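Local coordinates for bifunctional protein FolD (Thermus thermophilus, PDB 6V6Y), which probably oxidises 5,10-methylenetetrahydrofolate to the 5,10-methenyl form with NADP(+) and then hydrolyses it to 10-formyltetrahydrofolate, working as a homodimer, at residues R126-G131 with L174-D179. Numbering follows the deposited sequence.
Sequences RLWSGG and LLLRED
Leu127 meets Leu174 branch to branch, the two side chains crossing at about a right angle. CD2 of Leu174 sits 3.9 Å from Leu127 CG, with both Leu127 methyls close by. Leu127 reaches across because its CG is anti to the backbone N (chi1 -167°); its CD2 also lies over the rim of one face of the Trp128 indole. Beside this pair, CD1 of Leu176 comes obliquely onto the benzo end of Trp128, 3.5 Å from CZ3.

The polar part belongs to Arg177. Its chain runs extended from CG to NE and brings NH2 to the capped C-terminal end of the other helix, where Gly130, with positive phi, closes a Schellman motif. Arg177 NH2 donates to Gly131 O at 2.8 Å and to Leu127 O at 3.0 Å, both nearly in the guanidinium plane and each on a carbonyl lone pair. NE adds a weak bond to Leu127 O; together with the two NH2 bonds this probably holds the guanidinium's orientation. Its positive charge would also suit the negative end of the helix dipole. An alanine in place of Leu127 would lose the branch that Leu174 packs on and would probably loosen the seating of the Trp128 ring.

Trp128 also stacks on Trp128 of the second subunit, and Leu176 packs on Leu184 there, placing the contact at the dimer interface. Helix 121-129 and helix 168-177 of the Rossmann-type domain thus meet at their C-terminal ends, with Leu174 also packed on helix 137-148 and Leu175 turned onto strand 157-161.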
loop_
_atom_site.group_PDB
_atom_site.type_symbol
_atom_site.label_atom_id
_atom_site.label_comp_id
_atom_site.label_asym_id
_atom_site.label_seq_id
_atom_site.Cartn_x
_atom_site.Cartn_y
_atom_site.Cartn_z
ATOM N N ARG A 126 -7.915 -1.905 -2.302
ATOM C CA ARG A 126 -8.886 -1.653 -1.242
ATOM C C ARG A 126 -8.204 -1.582 0.121
ATOM O O ARG A 126 -8.596 -0.782 0.979
ATOM C CB ARG A 126 -9.971 -2.726 -1.260
ATOM C CG ARG A 126 -11.036 -2.504 -2.347
ATOM C CD ARG A 126 -11.961 -1.336 -1.996
ATOM N NE ARG A 126 -12.964 -1.101 -3.036
ATOM C CZ ARG A 126 -14.118 -1.769 -3.131
ATOM N NH1 ARG A 126 -14.415 -2.711 -2.240
ATOM N NH2 ARG A 126 -14.977 -1.495 -4.113
ATOM N N LEU A 127 -7.185 -2.415 0.342
ATOM C CA LEU A 127 -6.510 -2.443 1.638
ATOM C C LEU A 127 -5.846 -1.107 1.930
ATOM O O LEU A 127 -6.030 -0.524 3.006
ATOM C CB LEU A 127 -5.461 -3.556 1.657
ATOM C CG LEU A 127 -4.815 -3.991 2.969
ATOM C CD1 LEU A 127 -4.176 -5.348 2.725
ATOM C CD2 LEU A 127 -3.766 -3.009 3.490
ATOM N N TRP A 128 -5.043 -0.626 0.984
ATOM C CA TRP A 128 -4.315 0.618 1.172
ATOM C C TRP A 128 -5.203 1.850 1.060
ATOM O O TRP A 128 -4.843 2.893 1.605
ATOM C CB TRP A 128 -3.155 0.688 0.179
ATOM C CG TRP A 128 -1.953 -0.098 0.714
ATOM C CD1 TRP A 128 -1.558 -1.346 0.338
ATOM C CD2 TRP A 128 -1.043 0.316 1.748
ATOM N NE1 TRP A 128 -0.439 -1.725 1.046
ATOM C CE2 TRP A 128 -0.108 -0.731 1.927
ATOM C CE3 TRP A 128 -0.916 1.477 2.526
ATOM C CZ2 TRP A 128 0.940 -0.656 2.854
ATOM C CZ3 TRP A 128 0.125 1.556 3.451
ATOM C CH2 TRP A 128 1.039 0.494 3.606
ATOM N N SER A 129 -6.374 1.750 0.424
ATOM C CA SER A 129 -7.291 2.886 0.335
ATOM C C SER A 129 -8.274 2.981 1.497
ATOM O O SER A 129 -9.010 3.972 1.578
ATOM C CB SER A 129 -8.077 2.825 -0.976
ATOM O OG SER A 129 -7.169 2.993 -2.046
ATOM N N GLY A 130 -8.311 1.990 2.390
ATOM C CA GLY A 130 -9.195 2.032 3.539
ATOM C C GLY A 130 -10.555 1.389 3.355
ATOM O O GLY A 130 -11.386 1.475 4.266
ATOM N N GLY A 131 -10.815 0.746 2.219
ATOM C CA GLY A 131 -12.094 0.118 1.967
ATOM C C GLY A 131 -12.154 -1.325 2.447
ATOM O O GLY A 131 -11.294 -1.814 3.182
ATOM N N LEU A 174 -2.121 -2.961 7.126
ATOM C CA LEU A 174 -3.073 -3.318 8.177
ATOM C C LEU A 174 -2.704 -2.666 9.507
ATOM O O LEU A 174 -3.589 -2.221 10.250
ATOM C CB LEU A 174 -3.156 -4.840 8.327
ATOM C CG LEU A 174 -3.750 -5.549 7.111
ATOM C CD1 LEU A 174 -3.840 -7.058 7.374
ATOM C CD2 LEU A 174 -5.129 -4.977 6.740
ATOM N N LEU A 175 -1.407 -2.584 9.827
ATOM C CA LEU A 175 -1.014 -1.932 11.077
ATOM C C LEU A 175 -1.375 -0.451 11.096
ATOM O O LEU A 175 -1.712 0.087 12.157
ATOM C CB LEU A 175 0.471 -2.109 11.315
ATOM C CG LEU A 175 0.856 -3.554 11.611
ATOM C CD1 LEU A 175 2.372 -3.730 11.427
ATOM C CD2 LEU A 175 0.401 -3.947 13.014
ATOM N N LEU A 176 -1.314 0.232 9.945
ATOM C CA LEU A 176 -1.723 1.635 9.922
ATOM C C LEU A 176 -3.187 1.793 10.274
ATOM O O LEU A 176 -3.579 2.794 10.890
ATOM C CB LEU A 176 -1.478 2.262 8.550
ATOM C CG LEU A 176 -0.044 2.616 8.228
ATOM C CD1 LEU A 176 0.023 2.793 6.723
ATOM C CD2 LEU A 176 0.434 3.861 9.005
ATOM N N ARG A 177 -4.016 0.835 9.864
ATOM C CA ARG A 177 -5.425 0.884 10.224
ATOM C C ARG A 177 -5.647 0.730 11.720
ATOM O O ARG A 177 -6.698 1.141 12.219
ATOM C CB ARG A 177 -6.196 -0.198 9.492
ATOM C CG ARG A 177 -6.308 -0.012 8.018
ATOM C CD ARG A 177 -7.258 -1.072 7.551
ATOM N NE ARG A 177 -7.469 -1.014 6.132
ATOM C CZ ARG A 177 -8.553 -1.483 5.529
ATOM N NH1 ARG A 177 -9.507 -2.047 6.242
ATOM N NH2 ARG A 177 -8.682 -1.380 4.213
ATOM N N GLU A 178 -4.695 0.137 12.439
ATOM C CA GLU A 178 -4.728 0.073 13.896
ATOM C C GLU A 178 -4.037 1.270 14.543
ATOM O O GLU A 178 -3.846 1.272 15.768
ATOM C CB GLU A 178 -4.075 -1.224 14.399
ATOM C CG GLU A 178 -4.489 -2.490 13.669
ATOM C CD GLU A 178 -5.969 -2.824 13.849
ATOM O OE1 GLU A 178 -6.589 -2.312 14.801
ATOM O OE2 GLU A 178 -6.511 -3.599 13.030
ATOM N N ASP A 179 -3.634 2.270 13.742
ATOM C CA ASP A 179 -3.042 3.511 14.234
ATOM C C ASP A 179 -1.661 3.303 14.839
ATOM O O ASP A 179 -1.222 4.094 15.681
ATOM C CB ASP A 179 -3.953 4.225 15.241
ATOM C CG ASP A 179 -5.202 4.811 14.584
ATOM O OD1 ASP A 179 -5.216 4.961 13.338
ATOM O OD2 ASP A 179 -6.166 5.127 15.312
#